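Local coordinates for protein coenzyme A transferase (Yersinia pestis, PDB 3QLI) that probably transfers coenzyme A between carboxylic acids and is a potential virulence factor of the plague bacterium, at residues A[22-28]-A[199-204]; A[18-22]-A[194-198]; A[49-55]-A[144-148]; A[32-36]-A[57-61]. All coordinates share one frame; numbering follows the deposited sequence.

All four contacts lie in the N-terminal Rossmann-like part of the chain. Interactions 1 and 2 share Y22 and helix 18-25, and their centres are about 9 Å apart. I196 joins them: its CD1 lies 4.1 Å from I202 CD1. Interactions 3 and 4 share helix 52-63, with centres about 12 Å apart. A32 connects the two groups. Its CB touches T27 CG2 and V203 CG1 of interaction 1 and L54 CD2 of interaction 3. Interactions 1, 2 and 4 are away from the CoA sites. Interaction 3 is nearer: the E50 side chain is about 6 Å from that of E76, which contacts CoA in a complex of this protein, though none is bound to this chain here.

Interaction 1: residues A[22-28]-A[199-204]; sequences YDEKLTT and VDAIVE
L26 forms a single beta bridge with I202 where the chain leaves helix 18-25. I202 lies on strand 201-204, the outermost strand on this side of the Rossmann-like parallel sheet. Two backbone bonds make the bridge: I202 N donates to K25 O (3.0 Å) and T27 N donates to I202 O (2.8 Å).

The tight part surrounds the I202 side chain. Its CD1 sits over one face of the Y22 ring, 4.2 Å from the centroid and displaced toward the rim. This is a CH-pi contact. The same methyl also meets K25 CB at 3.7 Å. V180 of the neighbouring strand 175-180 and F157 of strand 156-158 also pack on I202. At the helix end, K25 runs out along the loop before the strand and bends at its last torsion (chi4 -70°). NZ then meets V199 O almost head-on to the C=O bond, at 2.7 Å.

The far end is looser and more exposed. E204 lies at the surface, with L26 CD1 3.7 Å from its CD. There a water links the backbones, accepting from E204 N and donating to T27 O. T28 ends the segment as an N-cap, its OG1 bonded to E31 N.

One firm side-chain bond remains at this exposed end: Y22 OH donates to E204 OE2 at 2.7 Å, on the anti lone pair, with ring and carboxylate planes 47° apart.

Interaction 2: residues A[18-22]-A[194-198]; sequences IRALY and IHISE
I196 points its side chain at the inner side of helix 18-25, where I18, L21 and Y22 receive it. At CB the chain splits. The CG2 branch stays close to the turn. It stands 3.7 Å above one face of its neighbour H195's ring, toward the rim. CG2 also meets the helix: L21 CD1 at 4.1 Å and I18 CG2 at 4.2 Å. The other branch leaves through CG1, which is trans to the backbone N (chi1 -176°). This extended course carries CD1 straight to the helix backbone. CD1 rests 3.4 Å from Y22 N and 3.7 Å from I18 O. These two atoms are the donor and acceptor of one helical hydrogen bond, so the methyl abuts the bonded backbone itself. I196 CD1 also touches L21 CB and Y22 CB, each 3.8 Å from it. The tip is thus held between the bases of two successive side chains. I196 and Y22 cross at about a right angle.

The side chains that meet are mainly apolar. Polar groups bond between the strand end and the turn. H195 ND1 and S197 OG are hydrogen-bonded at 2.8 Å, and E198 N bonds back to H195 O. Y156 meets the H195 ring edge-to-face. M151, F157 and I202 close round I196, which is buried although the contact lies near the surface. The arrangement is a 3-10 turn, between strand 193-195 of a two-stranded antiparallel sheet and strand 201-204, docked on the N-terminal helix of a Rossmann-like domain.

Interaction 3: residues A[49-55]-A[144-148]; sequences AEPPALL and FMHTV
The H146 ring carries A49 CB over one face, 3.4 Å above the plane and offset toward the rim. The methyl makes a CH-pi contact there. At the ring edge, ND1 donates to T147 O of its own strand at 2.7 Å. That acceptor lies nearly in the ring plane, so the bond helps to fix the ring's rotation.

A49 O takes two bonds from T147. T147 N approaches in the carbonyl plane at 3.1 Å. T147 OG1 comes from well above that plane at 3.2 Å. The hydroxyl also lies against P51 CA.

Two residues before T147, M145 carries the apolar part. Its CB meets P51 CG at 3.9 Å. The chain then bends at the thioether (chi3 -63°), which lays CE against L55 CD2 at 3.7 Å. L54 CB touches the same methyl at 3.9 Å.

The loop into helix 52-63 carries E50, about 6 Å from the side chain of E76, a CoA-binding residue. E179 of strand 175-180 accepts from A53 N and L54 N at the helix start. Strand 143-148 runs between strands 41-44 and 175-180 in the Rossmann-like parallel sheet, with helix 166-172 against F144 and H146.

Interaction 4: residues A[32-36]-A[57-61]; sequences AVSSI and ALADR
R61 reaches across to the turn V33-I36 and grips two of its carbonyls with a single nitrogen. NH1 donates to V33 O and to I36 O, each at 2.8 Å. The I36 bond uses a lone pair of the carbonyl and is the straighter of the two (152° against 130°). Both acceptors lie near the edge of the guanidinium, somewhat tilted from its plane. S34 O takes a different place, 3.1 Å above one face, where the angle is too poor for a bond. NH2 makes a weak bond to I36 O. A water bridges the same two groups: it donates to I36 O and accepts from NH2.

Further groups set the arginine in position. Its chain runs out from the helix and turns at chi3 (145°), which presents NH1 to the two carbonyls. D66 forms a salt bridge with NE, a second anchor for the guanidinium. Beside the arginine, V33 CG2 lies 3.8 Å from A57 CB and also packs on the backbone at L58 N. I36 CD1 meets L58 CD1 at 4.2 Å. L42 and L70 pack on both I36 and L58. S34 OG bonds back to E31 O of the preceding helix.

The residues V33 to I36 form a type I beta turn, here clasped by an arginine from a neighbouring helix. That helix, 52-63, is the connection of a beta-alpha-beta crossover between parallel strands 41-44 and 70-74, the repeating unit of Rossmann-like folds.

Interaction 1: residues A[22-28]-A[199-204]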
loop_
_atom_site.group_PDB
_atom_site.type_symbol
_atom_site.label_atom_id
_atom_site.label_comp_id
_atom_site.label_asym_id
_atom_site.label_seq_id
_atom_site.Cartn_x
_atom_site.Cartn_y
_atom_site.Cartn_z
ATOM N N TYR A 22 2.333 -21.533 -39.482
ATOM C CA TYR A 22 2.720 -20.143 -39.698
ATOM C C TYR A 22 2.069 -19.607 -40.968
ATOM O O TYR A 22 1.552 -18.486 -41.001
ATOM C CB TYR A 22 4.233 -20.039 -39.811
ATOM C CG TYR A 22 4.810 -18.649 -39.661
ATOM C CD1 TYR A 22 5.301 -18.206 -38.435
ATOM C CD2 TYR A 22 4.893 -17.785 -40.748
ATOM C CE1 TYR A 22 5.860 -16.939 -38.299
ATOM C CE2 TYR A 22 5.446 -16.516 -40.618
ATOM C CZ TYR A 22 5.922 -16.096 -39.388
ATOM O OH TYR A 22 6.474 -14.839 -39.250
ATOM N N ASP A 23 2.095 -20.423 -42.017
ATOM C CA ASP A 23 1.561 -20.013 -43.304
ATOM C C ASP A 23 0.045 -19.864 -43.250
ATOM O O ASP A 23 -0.511 -18.969 -43.881
ATOM C CB ASP A 23 1.975 -20.994 -44.400
ATOM C CG ASP A 23 3.481 -21.072 -44.567
ATOM O OD1 ASP A 23 4.150 -20.014 -44.619
ATOM O OD2 ASP A 23 4.000 -22.204 -44.634
ATOM N N GLU A 24 -0.620 -20.730 -42.494
ATOM C CA GLU A 24 -2.065 -20.612 -42.311
ATOM C C GLU A 24 -2.441 -19.339 -41.544
ATOM O O GLU A 24 -3.421 -18.678 -41.875
ATOM C CB GLU A 24 -2.622 -21.836 -41.591
ATOM C CG GLU A 24 -2.328 -23.156 -42.295
ATOM C CD GLU A 24 -2.750 -24.360 -41.469
ATOM O OE1 GLU A 24 -2.405 -25.503 -41.851
ATOM O OE2 GLU A 24 -3.427 -24.161 -40.435
ATOM N N LYS A 25 -1.652 -18.997 -40.527
ATOM C CA LYS A 25 -1.957 -17.856 -39.654
ATOM C C LYS A 25 -1.472 -16.507 -40.174
ATOM O O LYS A 25 -1.978 -15.459 -39.758
ATOM C CB LYS A 25 -1.367 -18.097 -38.255
ATOM C CG LYS A 25 -2.044 -19.219 -37.475
ATOM C CD LYS A 25 -1.155 -19.683 -36.329
ATOM C CE LYS A 25 -1.652 -20.990 -35.719
ATOM N NZ LYS A 25 -2.909 -20.842 -34.957
ATOM N N LEU A 26 -0.480 -16.528 -41.059
ATOM C CA LEU A 26 0.116 -15.309 -41.570
ATOM C C LEU A 26 -0.894 -14.572 -42.447
ATOM O O LEU A 26 -1.527 -15.182 -43.312
ATOM C CB LEU A 26 1.381 -15.629 -42.387
ATOM C CG LEU A 26 2.112 -14.437 -43.013
ATOM C CD1 LEU A 26 2.721 -13.517 -41.949
ATOM C CD2 LEU A 26 3.200 -14.904 -43.993
ATOM N N THR A 27 -1.035 -13.267 -42.229
ATOM C CA THR A 27 -1.993 -12.473 -42.995
ATOM C C THR A 27 -1.578 -11.003 -43.087
ATOM O O THR A 27 -0.462 -10.640 -42.704
ATOM C CB THR A 27 -3.399 -12.621 -42.397
ATOM O OG1 THR A 27 -4.378 -12.106 -43.311
ATOM C CG2 THR A 27 -3.484 -11.903 -41.052
ATOM N N THR A 28 -2.453 -10.150 -43.615
ATOM C CA THR A 28 -2.137 -8.726 -43.659
ATOM C C THR A 28 -2.680 -8.056 -42.409
ATOM O O THR A 28 -3.636 -8.544 -41.811
ATOM C CB THR A 28 -2.756 -8.039 -44.875
ATOM O OG1 THR A 28 -4.182 -8.152 -44.796
ATOM C CG2 THR A 28 -2.240 -8.690 -46.181
ATOM N N VAL A 199 -1.216 -18.796 -30.871
ATOM C CA VAL A 199 -1.309 -17.545 -31.601
ATOM C C VAL A 199 -2.435 -17.681 -32.630
ATOM O O VAL A 199 -2.552 -18.706 -33.301
ATOM C CB VAL A 199 0.037 -17.240 -32.291
ATOM C CG1 VAL A 199 -0.076 -16.058 -33.244
ATOM C CG2 VAL A 199 1.138 -17.001 -31.228
ATOM N N ASP A 200 -3.288 -16.669 -32.741
ATOM C CA ASP A 200 -4.431 -16.798 -33.632
ATOM C C ASP A 200 -4.152 -16.240 -35.012
ATOM O O ASP A 200 -4.694 -16.728 -36.011
ATOM C CB ASP A 200 -5.670 -16.154 -33.019
ATOM C CG ASP A 200 -6.155 -16.906 -31.805
ATOM O OD1 ASP A 200 -6.790 -17.969 -31.972
ATOM O OD2 ASP A 200 -5.885 -16.437 -30.684
ATOM N N ALA A 201 -3.313 -15.218 -35.076
ATOM C CA ALA A 201 -2.963 -14.625 -36.361
ATOM C C ALA A 201 -1.629 -13.917 -36.278
ATOM O O ALA A 201 -1.232 -13.440 -35.206
ATOM C CB ALA A 201 -4.053 -13.661 -36.826
ATOM N N ILE A 202 -0.952 -13.839 -37.421
ATOM C CA ILE A 202 0.394 -13.286 -37.510
ATOM C C ILE A 202 0.513 -12.271 -38.642
ATOM O O ILE A 202 0.057 -12.527 -39.762
ATOM C CB ILE A 202 1.405 -14.405 -37.817
ATOM C CG1 ILE A 202 1.295 -15.518 -36.769
ATOM C CG2 ILE A 202 2.827 -13.833 -37.934
ATOM C CD1 ILE A 202 1.907 -16.854 -37.225
ATOM N N VAL A 203 1.113 -11.121 -38.354
ATOM C CA VAL A 203 1.556 -10.219 -39.418
ATOM C C VAL A 203 3.041 -9.976 -39.210
ATOM O O VAL A 203 3.568 -10.257 -38.128
ATOM C CB VAL A 203 0.789 -8.872 -39.426
ATOM C CG1 VAL A 203 -0.715 -9.119 -39.524
ATOM C CG2 VAL A 203 1.123 -8.031 -38.177
ATOM N N GLU A 204 3.713 -9.472 -40.244
ATOM C CA GLU A 204 5.155 -9.215 -40.184
ATOM C C GLU A 204 5.423 -7.767 -40.542
ATOM O O GLU A 204 4.927 -7.261 -41.558
ATOM C CB GLU A 204 5.918 -10.125 -41.154
ATOM C CG GLU A 204 5.815 -11.612 -40.819
ATOM C CD GLU A 204 6.311 -12.536 -41.935
ATOM O OE1 GLU A 204 6.280 -12.146 -43.125
ATOM O OE2 GLU A 204 6.716 -13.673 -41.618
HETATM O O HOH W 1 2.207 -9.557 -42.737
#

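Interaction 2: residues A[18-22]-A[194-198]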
loop_
_atom_site.group_PDB
_atom_site.type_symbol
_atom_site.label_atom_id
_atom_site.label_comp_id
_atom_site.label_asym_id
_atom_site.label_seq_id
_atom_site.Cartn_x
_atom_site.Cartn_y
_atom_site.Cartn_z
ATOM N N ILE A 18 5.055 -26.571 -37.847
ATOM C CA ILE A 18 4.989 -25.160 -37.470
ATOM C C ILE A 18 5.046 -24.222 -38.666
ATOM O O ILE A 18 4.474 -23.142 -38.641
ATOM C CB ILE A 18 6.110 -24.779 -36.478
ATOM C CG1 ILE A 18 7.482 -24.950 -37.131
ATOM C CG2 ILE A 18 5.996 -25.606 -35.208
ATOM C CD1 ILE A 18 8.627 -24.460 -36.281
ATOM N N ARG A 19 5.747 -24.618 -39.715
ATOM C CA ARG A 19 5.784 -23.771 -40.897
ATOM C C ARG A 19 4.435 -23.789 -41.611
ATOM O O ARG A 19 4.008 -22.784 -42.167
ATOM C CB ARG A 19 6.941 -24.152 -41.818
ATOM C CG ARG A 19 8.265 -23.637 -41.297
ATOM C CD ARG A 19 9.420 -24.096 -42.159
ATOM N NE ARG A 19 9.536 -25.546 -42.159
ATOM C CZ ARG A 19 10.527 -26.208 -42.742
ATOM N NH1 ARG A 19 11.489 -25.536 -43.366
ATOM N NH2 ARG A 19 10.557 -27.533 -42.697
ATOM N N ALA A 20 3.748 -24.925 -41.548
ATOM C CA ALA A 20 2.400 -25.016 -42.084
ATOM C C ALA A 20 1.452 -24.153 -41.256
ATOM O O ALA A 20 0.575 -23.481 -41.802
ATOM C CB ALA A 20 1.922 -26.473 -42.114
ATOM N N LEU A 21 1.628 -24.170 -39.939
ATOM C CA LEU A 21 0.781 -23.359 -39.071
ATOM C C LEU A 21 1.059 -21.881 -39.320
ATOM O O LEU A 21 0.135 -21.075 -39.368
ATOM C CB LEU A 21 1.011 -23.699 -37.596
ATOM C CG LEU A 21 0.608 -25.103 -37.150
ATOM C CD1 LEU A 21 0.873 -25.311 -35.658
ATOM C CD2 LEU A 21 -0.857 -25.344 -37.482
ATOM N N TYR A 22 2.333 -21.533 -39.482
ATOM C CA TYR A 22 2.720 -20.143 -39.698
ATOM C C TYR A 22 2.069 -19.607 -40.968
ATOM O O TYR A 22 1.552 -18.486 -41.001
ATOM C CB TYR A 22 4.233 -20.039 -39.811
ATOM C CG TYR A 22 4.810 -18.649 -39.661
ATOM C CD1 TYR A 22 5.301 -18.206 -38.435
ATOM C CD2 TYR A 22 4.893 -17.785 -40.748
ATOM C CE1 TYR A 22 5.860 -16.939 -38.299
ATOM C CE2 TYR A 22 5.446 -16.516 -40.618
ATOM C CZ TYR A 22 5.922 -16.096 -39.388
ATOM O OH TYR A 22 6.474 -14.839 -39.250
ATOM N N ILE A 194 5.949 -17.740 -26.418
ATOM C CA ILE A 194 4.604 -18.235 -26.708
ATOM C C ILE A 194 4.628 -19.105 -27.947
ATOM O O ILE A 194 5.121 -18.674 -28.989
ATOM C CB ILE A 194 3.613 -17.094 -27.018
ATOM C CG1 ILE A 194 3.862 -15.872 -26.129
ATOM C CG2 ILE A 194 2.162 -17.615 -26.941
ATOM C CD1 ILE A 194 3.593 -16.109 -24.679
ATOM N N HIS A 195 4.079 -20.308 -27.849
ATOM C CA HIS A 195 4.081 -21.227 -28.977
ATOM C C HIS A 195 3.077 -20.817 -30.058
ATOM O O HIS A 195 2.018 -20.276 -29.758
ATOM C CB HIS A 195 3.779 -22.647 -28.501
ATOM C CG HIS A 195 4.049 -23.688 -29.534
ATOM N ND1 HIS A 195 3.045 -24.304 -30.249
ATOM C CD2 HIS A 195 5.213 -24.208 -29.991
ATOM C CE1 HIS A 195 3.578 -25.175 -31.088
ATOM N NE2 HIS A 195 4.891 -25.136 -30.951
ATOM N N ILE A 196 3.401 -21.102 -31.319
ATOM C CA ILE A 196 2.514 -20.738 -32.427
ATOM C C ILE A 196 1.102 -21.330 -32.266
ATOM O O ILE A 196 0.115 -20.749 -32.731
ATOM C CB ILE A 196 3.143 -21.133 -33.792
ATOM C CG1 ILE A 196 2.252 -20.669 -34.947
ATOM C CG2 ILE A 196 3.379 -22.634 -33.849
ATOM C CD1 ILE A 196 2.932 -20.696 -36.292
ATOM N N SER A 197 0.995 -22.464 -31.580
ATOM C CA SER A 197 -0.307 -23.076 -31.364
ATOM C C SER A 197 -1.211 -22.203 -30.492
ATOM O O SER A 197 -2.415 -22.432 -30.423
ATOM C CB SER A 197 -0.161 -24.483 -30.759
ATOM O OG SER A 197 0.399 -24.429 -29.459
ATOM N N GLU A 198 -0.628 -21.198 -29.843
ATOM C CA GLU A 198 -1.352 -20.288 -28.961
ATOM C C GLU A 198 -1.608 -18.930 -29.610
ATOM O O GLU A 198 -2.128 -18.028 -28.969
ATOM C CB GLU A 198 -0.553 -20.047 -27.679
ATOM C CG GLU A 198 -1.003 -20.887 -26.517
ATOM C CD GLU A 198 -0.388 -22.265 -26.523
ATOM O OE1 GLU A 198 0.820 -22.366 -26.220
ATOM O OE2 GLU A 198 -1.110 -23.247 -26.819
#

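Interaction 3: residues A[49-55]-A[144-148]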
loop_
_atom_site.group_PDB
_atom_site.type_symbol
_atom_site.label_atom_id
_atom_site.label_comp_id
_atom_site.label_asym_id
_atom_site.label_seq_id
_atom_site.Cartn_x
_atom_site.Cartn_y
_atom_site.Cartn_z
ATOM N N ALA A 49 6.438 -2.433 -27.207
ATOM C CA ALA A 49 5.607 -3.607 -27.455
ATOM C C ALA A 49 4.384 -3.309 -28.340
ATOM O O ALA A 49 3.874 -4.205 -29.008
ATOM C CB ALA A 49 5.181 -4.248 -26.145
ATOM N N GLU A 50 3.896 -2.067 -28.329
ATOM C CA GLU A 50 2.725 -1.720 -29.136
ATOM C C GLU A 50 3.060 -2.038 -30.591
ATOM O O GLU A 50 4.141 -1.702 -31.068
ATOM C CB GLU A 50 2.377 -0.236 -28.970
ATOM C CG GLU A 50 2.099 0.186 -27.527
ATOM C CD GLU A 50 1.847 1.679 -27.378
ATOM O OE1 GLU A 50 2.226 2.449 -28.282
ATOM O OE2 GLU A 50 1.272 2.085 -26.346
ATOM N N PRO A 51 2.137 -2.690 -31.296
ATOM C CA PRO A 51 2.417 -3.129 -32.673
ATOM C C PRO A 51 1.973 -2.123 -33.754
ATOM O O PRO A 51 0.780 -1.977 -33.992
ATOM C CB PRO A 51 1.638 -4.449 -32.774
ATOM C CG PRO A 51 0.479 -4.256 -31.851
ATOM C CD PRO A 51 0.933 -3.333 -30.740
ATOM N N PRO A 52 2.932 -1.439 -34.402
ATOM C CA PRO A 52 2.581 -0.323 -35.295
ATOM C C PRO A 52 1.737 -0.697 -36.504
ATOM O O PRO A 52 0.860 0.081 -36.859
ATOM C CB PRO A 52 3.947 0.220 -35.753
ATOM C CG PRO A 52 4.927 -0.906 -35.478
ATOM C CD PRO A 52 4.392 -1.553 -34.222
ATOM N N ALA A 53 1.979 -1.839 -37.127
ATOM C CA ALA A 53 1.207 -2.178 -38.321
ATOM C C ALA A 53 -0.231 -2.563 -37.966
ATOM O O ALA A 53 -1.188 -2.179 -38.655
ATOM C CB ALA A 53 1.896 -3.285 -39.123
ATOM N N LEU A 54 -0.380 -3.312 -36.878
ATOM C CA LEU A 54 -1.704 -3.715 -36.400
ATOM C C LEU A 54 -2.480 -2.495 -35.923
ATOM O O LEU A 54 -3.669 -2.368 -36.200
ATOM C CB LEU A 54 -1.593 -4.755 -35.268
ATOM C CG LEU A 54 -1.085 -6.137 -35.691
ATOM C CD1 LEU A 54 -0.851 -7.048 -34.471
ATOM C CD2 LEU A 54 -2.057 -6.808 -36.674
ATOM N N LEU A 55 -1.817 -1.596 -35.212
ATOM C CA LEU A 55 -2.500 -0.407 -34.705
ATOM C C LEU A 55 -2.875 0.566 -35.829
ATOM O O LEU A 55 -3.928 1.209 -35.776
ATOM C CB LEU A 55 -1.663 0.292 -33.635
ATOM C CG LEU A 55 -1.533 -0.538 -32.349
ATOM C CD1 LEU A 55 -0.640 0.186 -31.357
ATOM C CD2 LEU A 55 -2.897 -0.848 -31.722
ATOM N N PHE A 144 -5.936 -9.431 -27.842
ATOM C CA PHE A 144 -4.659 -8.895 -27.396
ATOM C C PHE A 144 -3.677 -8.851 -28.573
ATOM O O PHE A 144 -3.597 -9.811 -29.344
ATOM C CB PHE A 144 -4.086 -9.744 -26.254
ATOM C CG PHE A 144 -2.907 -9.109 -25.577
ATOM C CD1 PHE A 144 -3.067 -7.945 -24.834
ATOM C CD2 PHE A 144 -1.635 -9.662 -25.694
ATOM C CE1 PHE A 144 -1.989 -7.342 -24.215
ATOM C CE2 PHE A 144 -0.536 -9.047 -25.078
ATOM C CZ PHE A 144 -0.711 -7.898 -24.342
ATOM N N MET A 145 -2.966 -7.729 -28.723
ATOM C CA MET A 145 -1.994 -7.558 -29.809
ATOM C C MET A 145 -0.643 -7.141 -29.227
ATOM O O MET A 145 -0.581 -6.271 -28.357
ATOM C CB MET A 145 -2.499 -6.507 -30.827
ATOM C CG MET A 145 -3.985 -6.700 -31.184
ATOM S SD MET A 145 -4.495 -5.949 -32.760
ATOM C CE MET A 145 -4.190 -4.233 -32.364
ATOM N N HIS A 146 0.437 -7.749 -29.712
ATOM C CA HIS A 146 1.776 -7.517 -29.149
ATOM C C HIS A 146 2.808 -7.804 -30.254
ATOM O O HIS A 146 2.653 -8.768 -31.018
ATOM C CB HIS A 146 1.974 -8.469 -27.954
ATOM C CG HIS A 146 3.059 -8.076 -26.986
ATOM N ND1 HIS A 146 4.408 -8.204 -27.268
ATOM C CD2 HIS A 146 2.988 -7.653 -25.702
ATOM C CE1 HIS A 146 5.115 -7.833 -26.209
ATOM N NE2 HIS A 146 4.277 -7.491 -25.246
ATOM N N THR A 147 3.835 -6.964 -30.352
ATOM C CA THR A 147 4.988 -7.228 -31.233
ATOM C C THR A 147 5.862 -8.339 -30.631
ATOM O O THR A 147 6.095 -8.364 -29.415
ATOM C CB THR A 147 5.827 -5.943 -31.403
ATOM O OG1 THR A 147 4.995 -4.902 -31.948
ATOM C CG2 THR A 147 7.068 -6.167 -32.295
ATOM N N VAL A 148 6.317 -9.269 -31.466
ATOM C CA VAL A 148 7.097 -10.408 -30.979
ATOM C C VAL A 148 8.318 -10.604 -31.847
ATOM O O VAL A 148 8.380 -10.100 -32.959
ATOM C CB VAL A 148 6.288 -11.715 -30.982
ATOM C CG1 VAL A 148 5.057 -11.587 -30.065
ATOM C CG2 VAL A 148 5.896 -12.107 -32.404
#

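Interaction 4: residues A[32-36]-A[57-61]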
loop_
_atom_site.group_PDB
_atom_site.type_symbol
_atom_site.label_atom_id
_atom_site.label_comp_id
_atom_site.label_asym_id
_atom_site.label_seq_id
_atom_site.Cartn_x
_atom_site.Cartn_y
_atom_site.Cartn_z
ATOM N N ALA A 32 -5.984 -9.073 -40.423
ATOM C CA ALA A 32 -5.823 -9.481 -39.024
ATOM C C ALA A 32 -6.798 -8.789 -38.070
ATOM O O ALA A 32 -7.329 -9.425 -37.159
ATOM C CB ALA A 32 -4.385 -9.253 -38.558
ATOM N N VAL A 33 -7.014 -7.486 -38.250
ATOM C CA VAL A 33 -7.840 -6.733 -37.301
ATOM C C VAL A 33 -9.306 -6.662 -37.743
ATOM O O VAL A 33 -10.146 -6.033 -37.081
ATOM C CB VAL A 33 -7.287 -5.309 -37.041
ATOM C CG1 VAL A 33 -5.823 -5.362 -36.594
ATOM C CG2 VAL A 33 -7.430 -4.419 -38.280
ATOM N N SER A 34 -9.621 -7.339 -38.842
ATOM C CA SER A 34 -10.938 -7.183 -39.459
ATOM C C SER A 34 -12.060 -7.864 -38.682
ATOM O O SER A 34 -13.229 -7.511 -38.840
ATOM C CB SER A 34 -10.928 -7.699 -40.899
ATOM O OG SER A 34 -10.838 -9.112 -40.924
ATOM N N SER A 35 -11.723 -8.843 -37.847
ATOM C CA SER A 35 -12.775 -9.598 -37.165
ATOM C C SER A 35 -12.977 -9.201 -35.713
ATOM O O SER A 35 -13.798 -9.797 -35.029
ATOM C CB SER A 35 -12.534 -11.101 -37.271
ATOM O OG SER A 35 -11.323 -11.443 -36.618
ATOM N N ILE A 36 -12.242 -8.193 -35.251
ATOM C CA ILE A 36 -12.430 -7.654 -33.914
ATOM C C ILE A 36 -13.848 -7.092 -33.818
ATOM O O ILE A 36 -14.250 -6.282 -34.652
ATOM C CB ILE A 36 -11.403 -6.531 -33.610
ATOM C CG1 ILE A 36 -9.970 -7.095 -33.596
ATOM C CG2 ILE A 36 -11.725 -5.862 -32.276
ATOM C CD1 ILE A 36 -8.883 -6.024 -33.551
ATOM N N ALA A 57 -3.645 -0.413 -38.868
ATOM C CA ALA A 57 -4.768 -1.068 -39.537
ATOM C C ALA A 57 -6.074 -0.935 -38.727
ATOM O O ALA A 57 -7.162 -0.750 -39.281
ATOM C CB ALA A 57 -4.443 -2.540 -39.813
ATOM N N LEU A 58 -5.968 -1.027 -37.409
ATOM C CA LEU A 58 -7.140 -0.848 -36.568
ATOM C C LEU A 58 -7.654 0.592 -36.659
ATOM O O LEU A 58 -8.857 0.817 -36.774
ATOM C CB LEU A 58 -6.822 -1.229 -35.115
ATOM C CG LEU A 58 -7.965 -1.164 -34.096
ATOM C CD1 LEU A 58 -9.229 -1.928 -34.599
ATOM C CD2 LEU A 58 -7.475 -1.707 -32.739
ATOM N N ALA A 59 -6.748 1.567 -36.599
ATOM C CA ALA A 59 -7.136 2.975 -36.707
ATOM C C ALA A 59 -7.823 3.240 -38.051
ATOM O O ALA A 59 -8.842 3.940 -38.121
ATOM C CB ALA A 59 -5.914 3.887 -36.548
ATOM N N ASP A 60 -7.257 2.693 -39.120
ATOM C CA ASP A 60 -7.870 2.814 -40.441
ATOM C C ASP A 60 -9.291 2.245 -40.453
ATOM O O ASP A 60 -10.203 2.798 -41.096
ATOM C CB ASP A 60 -6.999 2.124 -41.502
ATOM C CG ASP A 60 -5.658 2.824 -41.716
ATOM O OD1 ASP A 60 -5.425 3.903 -41.123
ATOM O OD2 ASP A 60 -4.825 2.285 -42.489
ATOM N N ARG A 61 -9.494 1.152 -39.723
ATOM C CA ARG A 61 -10.806 0.537 -39.642
ATOM C C ARG A 61 -11.825 1.491 -38.999
ATOM O O ARG A 61 -12.975 1.591 -39.443
ATOM C CB ARG A 61 -10.725 -0.790 -38.879
ATOM C CG ARG A 61 -11.743 -1.789 -39.338
ATOM C CD ARG A 61 -11.756 -3.074 -38.531
ATOM N NE ARG A 61 -13.134 -3.531 -38.441
ATOM C CZ ARG A 61 -13.592 -4.440 -37.590
ATOM N NH1 ARG A 61 -12.771 -5.053 -36.744
ATOM N NH2 ARG A 61 -14.883 -4.746 -37.607
HETATM O O HOH W 2 -16.556 -6.994 -36.202
#